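Long-range contacts in porin (Acinetobacter baumannii AB307-0294, PDB 5DL7), which probably acts as a porin of the outer membrane, a calcium-binding beta-barrel through which small solutes may cross: residues 44-49 and 87-92; 196-201 and 217-222; 283-288 and 317-322. One frame throughout, in Å; residues are numbered along the deposited sequence.

Contact 1 of 3, residues 44-49 and 87-92. With CA (calcium ion), chain D; C8E ((hydroxyethyloxy)tri(ethyloxy)octane), chain K.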
loop_
_atom_site.group_PDB
_atom_site.type_symbol
_atom_site.label_atom_id
_atom_site.label_comp_id
_atom_site.label_asym_id
_atom_site.label_seq_id
_atom_site.Cartn_x
_atom_site.Cartn_y
_atom_site.Cartn_z
ATOM N N THR A 44 9.176 -23.233 5.581
ATOM C CA THR A 44 10.449 -22.568 5.832
ATOM C C THR A 44 10.518 -21.122 5.412
ATOM O O THR A 44 11.418 -20.404 5.880
ATOM C CB THR A 44 11.602 -23.257 5.237
ATOM O OG1 THR A 44 12.802 -22.694 5.919
ATOM C CG2 THR A 44 11.608 -23.203 3.814
ATOM N N ALA A 45 9.576 -20.749 4.560
ATOM C CA ALA A 45 9.563 -19.405 3.946
ATOM C C ALA A 45 8.233 -19.236 3.228
ATOM O O ALA A 45 7.543 -20.255 2.970
ATOM C CB ALA A 45 10.714 -19.251 2.944
ATOM N N ALA A 46 7.807 -17.970 3.063
ATOM C CA ALA A 46 6.737 -17.587 2.110
ATOM C C ALA A 46 7.471 -17.189 0.845
ATOM O O ALA A 46 8.379 -16.300 0.912
ATOM C CB ALA A 46 5.907 -16.432 2.596
ATOM N N ARG A 47 7.132 -17.772 -0.315
ATOM C CA ARG A 47 8.007 -17.545 -1.479
ATOM C C ARG A 47 7.211 -17.759 -2.743
ATOM O O ARG A 47 6.375 -18.649 -2.775
ATOM C CB ARG A 47 9.153 -18.551 -1.534
ATOM C CG ARG A 47 10.277 -18.357 -2.524
ATOM C CD ARG A 47 11.412 -19.403 -2.359
ATOM N NE ARG A 47 12.069 -19.148 -1.123
ATOM C CZ ARG A 47 13.084 -19.887 -0.562
ATOM N NH1 ARG A 47 13.428 -21.009 -1.113
ATOM N NH2 ARG A 47 13.602 -19.560 0.586
ATOM N N ASP A 48 7.506 -16.934 -3.749
ATOM C CA ASP A 48 6.953 -17.191 -5.107
ATOM C C ASP A 48 7.803 -16.366 -6.089
ATOM O O ASP A 48 8.524 -15.443 -5.749
ATOM C CB ASP A 48 5.480 -16.756 -5.272
ATOM C CG ASP A 48 4.461 -17.705 -4.800
ATOM O OD1 ASP A 48 4.357 -18.862 -5.263
ATOM O OD2 ASP A 48 3.617 -17.298 -3.827
ATOM N N TRP A 49 7.718 -16.793 -7.360
ATOM C CA TRP A 49 8.386 -16.089 -8.406
ATOM C C TRP A 49 7.355 -16.033 -9.566
ATOM O O TRP A 49 6.844 -17.066 -10.043
ATOM C CB TRP A 49 9.605 -16.768 -8.860
ATOM C CG TRP A 49 10.430 -15.999 -9.847
ATOM C CD1 TRP A 49 10.398 -14.633 -10.126
ATOM C CD2 TRP A 49 11.362 -16.563 -10.779
ATOM N NE1 TRP A 49 11.280 -14.330 -11.107
ATOM C CE2 TRP A 49 11.832 -15.493 -11.581
ATOM C CE3 TRP A 49 11.780 -17.882 -11.066
ATOM C CZ2 TRP A 49 12.804 -15.671 -12.579
ATOM C CZ3 TRP A 49 12.627 -18.096 -12.111
ATOM C CH2 TRP A 49 13.138 -17.001 -12.885
ATOM N N ASP A 87 5.617 -25.884 -2.013
ATOM C CA ASP A 87 6.205 -26.142 -0.682
ATOM C C ASP A 87 6.488 -24.956 0.221
ATOM O O ASP A 87 7.130 -25.134 1.286
ATOM C CB ASP A 87 7.493 -26.842 -0.862
ATOM C CG ASP A 87 7.348 -28.159 -1.569
ATOM O OD1 ASP A 87 6.487 -28.956 -1.123
ATOM O OD2 ASP A 87 8.152 -28.356 -2.497
ATOM N N TYR A 88 6.013 -23.768 -0.148
ATOM C CA TYR A 88 6.254 -22.579 0.608
ATOM C C TYR A 88 4.981 -21.924 1.010
ATOM O O TYR A 88 3.939 -22.034 0.357
ATOM C CB TYR A 88 7.127 -21.622 -0.259
ATOM C CG TYR A 88 8.458 -22.139 -0.582
ATOM C CD1 TYR A 88 9.392 -22.266 0.375
ATOM C CD2 TYR A 88 8.751 -22.658 -1.805
ATOM C CE1 TYR A 88 10.641 -22.805 0.073
ATOM C CE2 TYR A 88 9.901 -23.255 -2.115
ATOM C CZ TYR A 88 10.868 -23.344 -1.175
ATOM O OH TYR A 88 12.045 -23.926 -1.501
ATOM N N ALA A 89 5.041 -21.063 2.057
ATOM C CA ALA A 89 3.909 -20.259 2.440
ATOM C C ALA A 89 3.569 -19.161 1.346
ATOM O O ALA A 89 4.391 -18.921 0.422
ATOM C CB ALA A 89 3.948 -19.639 3.785
ATOM N N ARG A 90 2.301 -18.901 1.296
ATOM C CA ARG A 90 1.738 -18.051 0.302
ATOM C C ARG A 90 2.432 -16.675 0.406
ATOM O O ARG A 90 2.583 -16.133 1.497
ATOM C CB ARG A 90 0.271 -17.867 0.310
ATOM C CG ARG A 90 -0.347 -17.300 1.460
ATOM C CD ARG A 90 -1.868 -17.461 1.302
ATOM N NE ARG A 90 -2.422 -16.385 0.513
ATOM C CZ ARG A 90 -3.292 -15.450 0.977
ATOM N NH1 ARG A 90 -3.690 -15.426 2.259
ATOM N NH2 ARG A 90 -3.869 -14.559 0.168
ATOM N N SER A 91 2.835 -16.142 -0.758
ATOM C CA SER A 91 3.386 -14.753 -0.838
ATOM C C SER A 91 2.410 -13.678 -1.102
ATOM O O SER A 91 2.683 -12.462 -0.867
ATOM C CB SER A 91 4.446 -14.788 -1.957
ATOM O OG SER A 91 3.876 -14.797 -3.255
ATOM N N GLY A 92 1.329 -14.006 -1.782
ATOM C CA GLY A 92 0.474 -13.043 -2.363
ATOM C C GLY A 92 0.647 -12.651 -3.850
ATOM O O GLY A 92 -0.060 -11.835 -4.382
HETATM CA CA CA D . 13.523 -20.430 7.055
HETATM O O12 C8E K . 13.642 -19.506 -7.343
HETATM C C13 C8E K . 14.061 -18.792 -8.482
HETATM C C14 C8E K . 14.183 -17.313 -8.153
HETATM O O15 C8E K . 14.835 -16.589 -9.201
HETATM C C16 C8E K . 15.217 -15.232 -8.867
HETATM C C17 C8E K . 14.885 -14.454 -10.112
HETATM O O18 C8E K . 15.268 -13.080 -10.091
HETATM C C19 C8E K . 14.284 -12.260 -10.748
HETATM C C20 C8E K . 14.417 -10.768 -10.465
HETATM O O21 C8E K . 13.087 -10.114 -10.400
HETATM O O HOH W 1 8.793 -24.658 3.354
HETATM O O HOH W 2 1.163 -16.471 -3.533
HETATM O O HOH W 3 15.645 -19.885 7.685
#
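Ala46 and Ala89 meet backbone to backbone in a single beta bridge, by which the loop 87-92 is laid against the start of barrel strand 46-58 in this OprD-family porin. Two main-chain hydrogen bonds make the bridge: Ala89 N gives to Ala45 O at 2.8 Å, and Arg47 N gives to Ala89 O at 3.1 Å. Small residues suit the place, since the CA atoms of Ala46 and Ala89 lie only 3.9 Å apart and their methyl groups touch.

The aromatic contact belongs to Tyr88. Arg47 has CG anti to its backbone N (chi1 -171°) and the chain continues straight to CD (chi2 175°), which lies over the middle of the Tyr88 ring, a CH-pi contact with CD 4.0 Å from the centroid. Farther out the guanidinium makes an off-centre cation-pi contact with the same ring, the two planes 32° apart, while NE forms a salt bridge with Asp33. A long, flexible arginine can thus serve ring and acid together. Thr44 CG2 and Ala45 O lie at the edge of the ring.

Metal binding occupies the other side of Thr44, whose O and OG1 both bind a calcium ion shared with Asp35, Tyr36 and Asp39; a threonine can offer two oxygens from one residue.

The side-chain hydrogen bonds across the contact centre on buried Asp48. Its OD1 pairs with Arg102, which would favour a charged carboxylate. Its OD2 accepts from a water that in turn accepts from Gly92 N, and Ser91 OG donates to the anti lone pair of Asp48 OD2 at 2.6 Å.

Contact 2 of 3, residues 196-201 and 217-222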
loop_
_atom_site.group_PDB
_atom_site.type_symbol
_atom_site.label_atom_id
_atom_site.label_comp_id
_atom_site.label_asym_id
_atom_site.label_seq_id
_atom_site.Cartn_x
_atom_site.Cartn_y
_atom_site.Cartn_z
ATOM N N ASP A 196 -21.363 -5.764 3.706
ATOM C CA ASP A 196 -21.729 -5.499 2.371
ATOM C C ASP A 196 -21.459 -4.156 1.801
ATOM O O ASP A 196 -21.932 -3.888 0.661
ATOM C CB ASP A 196 -23.059 -5.844 2.089
ATOM C CG ASP A 196 -23.963 -5.208 2.931
ATOM O OD1 ASP A 196 -23.722 -4.186 3.490
ATOM O OD2 ASP A 196 -24.986 -5.957 3.163
ATOM N N SER A 197 -20.912 -3.255 2.595
ATOM C CA SER A 197 -20.581 -1.975 2.000
ATOM C C SER A 197 -19.612 -1.151 2.811
ATOM O O SER A 197 -19.440 -1.342 3.991
ATOM C CB SER A 197 -21.863 -1.258 1.624
ATOM O OG SER A 197 -22.352 -0.666 2.780
ATOM N N PHE A 198 -18.953 -0.217 2.095
ATOM C CA PHE A 198 -17.958 0.660 2.664
ATOM C C PHE A 198 -18.201 2.012 1.938
ATOM O O PHE A 198 -18.359 2.059 0.706
ATOM C CB PHE A 198 -16.575 0.167 2.418
ATOM C CG PHE A 198 -15.470 1.111 2.830
ATOM C CD1 PHE A 198 -15.011 2.006 1.880
ATOM C CD2 PHE A 198 -14.945 1.218 4.118
ATOM C CE1 PHE A 198 -14.103 3.004 2.245
ATOM C CE2 PHE A 198 -13.883 2.120 4.421
ATOM C CZ PHE A 198 -13.466 3.017 3.467
ATOM N N TYR A 199 -18.159 3.074 2.707
ATOM C CA TYR A 199 -18.144 4.389 2.066
ATOM C C TYR A 199 -17.132 5.312 2.760
ATOM O O TYR A 199 -16.761 5.137 3.952
ATOM C CB TYR A 199 -19.465 5.015 2.051
ATOM C CG TYR A 199 -19.923 5.669 3.230
ATOM C CD1 TYR A 199 -19.675 7.024 3.461
ATOM C CD2 TYR A 199 -20.722 5.054 4.160
ATOM C CE1 TYR A 199 -19.944 7.630 4.688
ATOM C CE2 TYR A 199 -21.053 5.720 5.376
ATOM C CZ TYR A 199 -20.680 6.992 5.635
ATOM O OH TYR A 199 -20.971 7.595 6.898
ATOM N N THR A 200 -16.599 6.239 1.932
ATOM C CA THR A 200 -15.679 7.257 2.480
ATOM C C THR A 200 -15.904 8.570 1.682
ATOM O O THR A 200 -16.260 8.516 0.511
ATOM C CB THR A 200 -14.191 6.809 2.489
ATOM O OG1 THR A 200 -13.381 7.704 3.284
ATOM C CG2 THR A 200 -13.688 6.648 1.133
ATOM N N LEU A 201 -15.734 9.680 2.397
ATOM C CA LEU A 201 -15.735 10.970 1.715
ATOM C C LEU A 201 -14.819 11.969 2.454
ATOM O O LEU A 201 -14.512 11.866 3.619
ATOM C CB LEU A 201 -17.120 11.481 1.577
ATOM C CG LEU A 201 -17.769 12.074 2.713
ATOM C CD1 LEU A 201 -19.170 12.601 2.265
ATOM C CD2 LEU A 201 -17.961 11.032 3.815
ATOM N N ALA A 217 -14.901 7.616 6.995
ATOM C CA ALA A 217 -15.200 6.307 6.389
ATOM C C ALA A 217 -16.067 5.464 7.383
ATOM O O ALA A 217 -15.974 5.580 8.610
ATOM C CB ALA A 217 -13.992 5.489 6.090
ATOM N N GLU A 218 -16.897 4.636 6.768
ATOM C CA GLU A 218 -17.683 3.640 7.490
ATOM C C GLU A 218 -17.583 2.339 6.714
ATOM O O GLU A 218 -18.084 2.233 5.605
ATOM C CB GLU A 218 -19.097 4.076 7.734
ATOM C CG GLU A 218 -19.864 3.004 8.501
ATOM C CD GLU A 218 -21.336 3.366 8.686
ATOM O OE1 GLU A 218 -21.581 4.378 9.264
ATOM O OE2 GLU A 218 -22.156 2.738 8.060
ATOM N N LEU A 219 -17.119 1.283 7.444
ATOM C CA LEU A 219 -17.258 -0.128 6.941
ATOM C C LEU A 219 -18.423 -0.704 7.724
ATOM O O LEU A 219 -18.351 -0.848 8.973
ATOM C CB LEU A 219 -15.977 -0.869 7.260
ATOM C CG LEU A 219 -15.862 -2.313 6.867
ATOM C CD1 LEU A 219 -15.974 -2.456 5.349
ATOM C CD2 LEU A 219 -14.589 -2.932 7.354
ATOM N N LYS A 220 -19.500 -0.961 6.990
ATOM C CA LYS A 220 -20.862 -1.148 7.595
ATOM C C LYS A 220 -20.792 -2.289 8.638
ATOM O O LYS A 220 -20.268 -3.377 8.353
ATOM C CB LYS A 220 -21.836 -1.537 6.536
ATOM C CG LYS A 220 -23.256 -1.672 7.133
ATOM C CD LYS A 220 -24.162 -2.017 6.012
ATOM C CE LYS A 220 -25.599 -2.307 6.461
ATOM N NZ LYS A 220 -25.957 -3.346 5.429
ATOM N N ASP A 221 -21.235 -2.019 9.874
ATOM C CA ASP A 221 -21.340 -2.992 11.003
ATOM C C ASP A 221 -19.990 -3.438 11.480
ATOM O O ASP A 221 -19.898 -4.443 12.230
ATOM C CB ASP A 221 -22.234 -4.159 10.507
ATOM C CG ASP A 221 -23.655 -3.813 10.445
ATOM O OD1 ASP A 221 -24.186 -3.141 11.322
ATOM O OD2 ASP A 221 -24.313 -4.302 9.494
ATOM N N ILE A 222 -18.892 -2.751 11.142
ATOM C CA ILE A 222 -17.564 -3.053 11.551
ATOM C C ILE A 222 -16.891 -1.886 12.243
ATOM O O ILE A 222 -16.668 -1.919 13.415
ATOM C CB ILE A 222 -16.676 -3.693 10.470
ATOM C CG1 ILE A 222 -17.401 -4.978 9.905
ATOM C CG2 ILE A 222 -15.345 -4.054 11.060
ATOM C CD1 ILE A 222 -16.605 -5.644 8.813
#
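Phe198 packs its ring against Ala217 and Leu219 on the buried side of this strand pair. CG is anti to the backbone N (chi1 173°), beside the carbonyl carbon, and at the far end of the ring CZ lies 3.6 Å from Ala217 CB, while Leu219 CB lies in the ring plane at the CD2 edge. Ala217 suits its place because a single methyl leaves room for both the phenylalanine ring and Thr200, whose OG1 approaches the same CB. That hydroxyl is itself hydrogen-bonded to His216 O and Thr133, which makes a polar group acceptable in a buried position. Ile134 and Val166 add further apolar cover to Phe198.

The backbones belong to the antiparallel beta hairpin of strands 198-206 and 210-219, two neighbouring staves of the porin barrel. Tyr199 and Glu218 form a hydrogen-bonded pair of it, with Tyr199 N to Glu218 O at 3.0 Å and Glu218 N to Tyr199 O at 2.9 Å. Beyond the last bridge, Lys220 N still reaches Ser197 O in a nearly straight bond of 172°.

On the opposite face the packing is looser and more polar. The partly exposed Tyr199 crosses Glu218, putting its CE2 3.5 Å from Glu218 CB; ring and carboxylate planes stand 63° apart, and Tyr199 OH bonds to His216. Farther along, at the exposed end, the long chain of Lys220 is stretched as far as CE, its CD passing near Ser197 OG, and its NZ forms a salt bridge with Asp196, donating to the syn lone pair of OD1 at 3.1 Å.

Contact 3 of 3, residues 283-288 and 317-322. With C8E ((hydroxyethyloxy)tri(ethyloxy)octane), chain L; C8E ((hydroxyethyloxy)tri(ethyloxy)octane), chain H.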
loop_
_atom_site.group_PDB
_atom_site.type_symbol
_atom_site.label_atom_id
_atom_site.label_comp_id
_atom_site.label_asym_id
_atom_site.label_seq_id
_atom_site.Cartn_x
_atom_site.Cartn_y
_atom_site.Cartn_z
ATOM N N GLY A 283 11.252 9.133 12.101
ATOM C CA GLY A 283 9.880 8.731 12.126
ATOM C C GLY A 283 9.419 8.343 13.547
ATOM O O GLY A 283 10.213 7.887 14.429
ATOM N N TYR A 284 8.162 8.585 13.890
ATOM C CA TYR A 284 7.549 8.208 15.132
ATOM C C TYR A 284 6.135 7.772 14.880
ATOM O O TYR A 284 5.416 8.406 14.062
ATOM C CB TYR A 284 7.527 9.336 16.177
ATOM C CG TYR A 284 7.020 8.888 17.481
ATOM C CD1 TYR A 284 7.760 7.996 18.247
ATOM C CD2 TYR A 284 5.833 9.206 17.857
ATOM C CE1 TYR A 284 7.317 7.553 19.517
ATOM C CE2 TYR A 284 5.380 8.812 19.144
ATOM C CZ TYR A 284 6.096 7.909 19.883
ATOM O OH TYR A 284 5.614 7.486 21.186
ATOM N N MET A 285 5.715 6.692 15.575
ATOM C CA MET A 285 4.322 6.312 15.591
ATOM C C MET A 285 3.897 5.940 16.974
ATOM O O MET A 285 4.674 5.415 17.732
ATOM C CB MET A 285 3.941 5.190 14.601
ATOM C CG MET A 285 4.545 5.308 13.210
ATOM S SD MET A 285 3.734 4.352 11.948
ATOM C CE MET A 285 4.164 2.673 12.448
ATOM N N GLN A 286 2.624 6.151 17.230
ATOM C CA GLN A 286 2.026 5.588 18.442
ATOM C C GLN A 286 0.553 5.301 18.349
ATOM O O GLN A 286 -0.225 6.093 17.826
ATOM C CB GLN A 286 2.282 6.545 19.637
ATOM C CG GLN A 286 1.780 6.090 20.993
ATOM C CD GLN A 286 2.270 6.944 22.172
ATOM O OE1 GLN A 286 3.147 7.773 22.005
ATOM N NE2 GLN A 286 1.823 6.587 23.383
ATOM N N SER A 287 0.181 4.109 18.838
ATOM C CA SER A 287 -1.157 3.760 19.019
ATOM C C SER A 287 -1.706 4.043 20.366
ATOM O O SER A 287 -1.052 3.741 21.387
ATOM C CB SER A 287 -1.230 2.216 18.709
ATOM O OG SER A 287 -2.548 1.779 18.721
ATOM N N PHE A 288 -2.962 4.506 20.412
ATOM C CA PHE A 288 -3.650 4.764 21.673
ATOM C C PHE A 288 -5.012 4.083 21.670
ATOM O O PHE A 288 -5.645 4.041 20.647
ATOM C CB PHE A 288 -3.977 6.275 21.890
ATOM C CG PHE A 288 -2.717 7.142 21.817
ATOM C CD1 PHE A 288 -2.225 7.561 20.628
ATOM C CD2 PHE A 288 -2.045 7.484 23.064
ATOM C CE1 PHE A 288 -1.038 8.312 20.588
ATOM C CE2 PHE A 288 -0.973 8.386 23.033
ATOM C CZ PHE A 288 -0.497 8.771 21.779
ATOM N N GLU A 317 1.472 0.252 20.478
ATOM C CA GLU A 317 2.858 0.183 19.964
ATOM C C GLU A 317 3.385 1.604 19.719
ATOM O O GLU A 317 2.726 2.377 19.019
ATOM C CB GLU A 317 2.812 -0.567 18.687
ATOM C CG GLU A 317 4.155 -0.824 18.040
ATOM C CD GLU A 317 4.259 -1.911 17.024
ATOM O OE1 GLU A 317 3.219 -2.461 16.590
ATOM O OE2 GLU A 317 5.466 -2.232 16.637
ATOM N N LYS A 318 4.566 1.812 20.261
ATOM C CA LYS A 318 5.370 3.016 19.997
ATOM C C LYS A 318 6.434 2.644 19.055
ATOM O O LYS A 318 7.182 1.653 19.279
ATOM C CB LYS A 318 6.007 3.535 21.297
ATOM C CG LYS A 318 4.974 4.104 22.249
ATOM C CD LYS A 318 5.833 4.532 23.469
ATOM C CE LYS A 318 4.967 5.110 24.522
ATOM N NZ LYS A 318 4.427 3.916 25.237
ATOM N N VAL A 319 6.635 3.421 17.990
ATOM C CA VAL A 319 7.595 3.137 16.983
ATOM C C VAL A 319 8.561 4.293 16.708
ATOM O O VAL A 319 8.071 5.421 16.618
ATOM C CB VAL A 319 6.946 2.764 15.626
ATOM C CG1 VAL A 319 7.950 2.300 14.562
ATOM C CG2 VAL A 319 5.880 1.653 15.735
ATOM N N TYR A 320 9.812 3.939 16.684
ATOM C CA TYR A 320 10.936 4.910 16.443
ATOM C C TYR A 320 11.614 4.479 15.198
ATOM O O TYR A 320 12.090 3.360 15.101
ATOM C CB TYR A 320 11.916 4.912 17.640
ATOM C CG TYR A 320 11.218 5.102 18.946
ATOM C CD1 TYR A 320 10.673 3.955 19.592
ATOM C CD2 TYR A 320 11.090 6.331 19.557
ATOM C CE1 TYR A 320 10.074 4.099 20.822
ATOM C CE2 TYR A 320 10.499 6.442 20.861
ATOM C CZ TYR A 320 9.984 5.319 21.395
ATOM O OH TYR A 320 9.330 5.333 22.651
ATOM N N SER A 321 11.863 5.417 14.245
ATOM C CA SER A 321 12.589 5.015 13.026
ATOM C C SER A 321 13.531 6.126 12.517
ATOM O O SER A 321 13.428 7.295 12.881
ATOM C CB SER A 321 11.603 4.668 11.872
ATOM O OG SER A 321 11.064 5.915 11.379
ATOM N N ILE A 322 14.414 5.686 11.727
ATOM C CA ILE A 322 15.396 6.613 11.088
ATOM C C ILE A 322 15.603 6.097 9.668
ATOM O O ILE A 322 15.541 4.919 9.401
ATOM C CB ILE A 322 16.667 6.684 11.849
ATOM C CG1 ILE A 322 17.613 7.743 11.228
ATOM C CG2 ILE A 322 17.389 5.334 11.990
ATOM C CD1 ILE A 322 18.800 8.068 12.107
HETATM C C11 C8E L . -7.465 10.618 23.025
HETATM O O12 C8E L . -6.588 9.579 22.383
HETATM C C13 C8E L . -5.248 9.718 22.787
HETATM C C14 C8E L . -5.149 9.260 24.244
HETATM O O15 C8E L . -5.863 7.986 24.516
HETATM C C16 C8E L . -5.386 7.544 25.771
HETATM C C17 C8E L . -5.961 6.174 26.017
HETATM O O18 C8E L . -7.378 6.339 26.121
HETATM C C19 C8E L . -8.007 5.073 26.442
HETATM C C20 C8E L . -9.475 5.100 26.104
HETATM O O21 C8E L . -9.773 4.883 24.678
HETATM C C1 C8E H . 19.579 2.349 8.768
HETATM C C2 C8E H . 19.341 3.792 8.880
HETATM C C3 C8E H . 20.630 4.506 8.730
HETATM C C4 C8E H . 20.481 5.923 9.175
HETATM C C5 C8E H . 21.516 6.901 8.756
HETATM C C6 C8E H . 21.922 8.027 9.687
HETATM C C7 C8E H . 22.323 9.299 8.924
HETATM C C8 C8E H . 23.206 10.387 9.608
HETATM O O9 C8E H . 23.433 11.397 8.583
HETATM C C10 C8E H . 24.308 12.522 8.751
HETATM C C11 C8E H . 24.930 12.926 7.393
HETATM O O12 C8E H . 24.020 12.743 6.267
HETATM C C13 C8E H . 24.472 13.204 4.979
HETATM C C14 C8E H . 24.414 14.731 4.874
HETATM O O15 C8E H . 24.891 15.158 3.605
HETATM C C16 C8E H . 25.959 16.159 3.636
HETATM O O HOH W 4 7.395 7.930 23.232
#
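Tyr284 has its CG anti to the backbone N (chi1 -174°), whereas Tyr320 has CG anti to the carbonyl carbon (chi1 -51°), and the two side chains run out in the same direction from neighbouring strands. The edge of Tyr284 is turned toward the face of Tyr320 in a T-shaped pair, with centroids 5.3 Å apart and planes at 64°. Tyrosine adds a polar tip to this packing: Tyr284 OH donates to Gln286 OE1 at 2.6 Å, from above the amide plane, and accepts from a water. The same oxygen rests near Lys318 CG, and the lysine chain runs on beside Gln286 to a salt bridge with Asp352.

On the other face Met285 CE meets Val319 CG2 at 3.8 Å, the terminal methyl of a flexible methionine against one branch of the valine. Gly283 suits its place: Ser321 OG sits 3.1 Å from Gly283 CA, in the space where a side chain would begin.

Five main-chain hydrogen bonds join the antiparallel backbones, among them Val319 N to Met285 O at 2.8 Å and Ser287 N to Glu317 O at 3.1 Å.

Detergent molecules touch Phe288 and Ile322, consistent with a lipid-facing barrel wall. Within that wall strand 278-288 is hydrogen-bonded on its far side to strand 263-275, and strand 318-327 to strand 341-353, while loop residues Val303, Leu305 and Tyr312 touch the Met285 and Ser321 face.

In the fold
The three contacts follow one another along the chain, each closing before the next opens, and all belong to the one OprD-family barrel. None touches another: the centres of contacts 1 and 2 are 32 Å apart, those of contacts 1 and 3 are 29 Å apart, and those of contacts 2 and 3 are 27 Å apart. Contacts 2 and 3 each join two consecutive strands of the barrel wall, the first across a tight hairpin and the second across a long connection without regular strands. Contact 1 differs, laying the loop between strands 66-79 and 105-117 on strand 46-58 beside a calcium site. Two contacts thus build the wall itself, in a barrel closed by antiparallel pairing of strands 22-36 and 406-418.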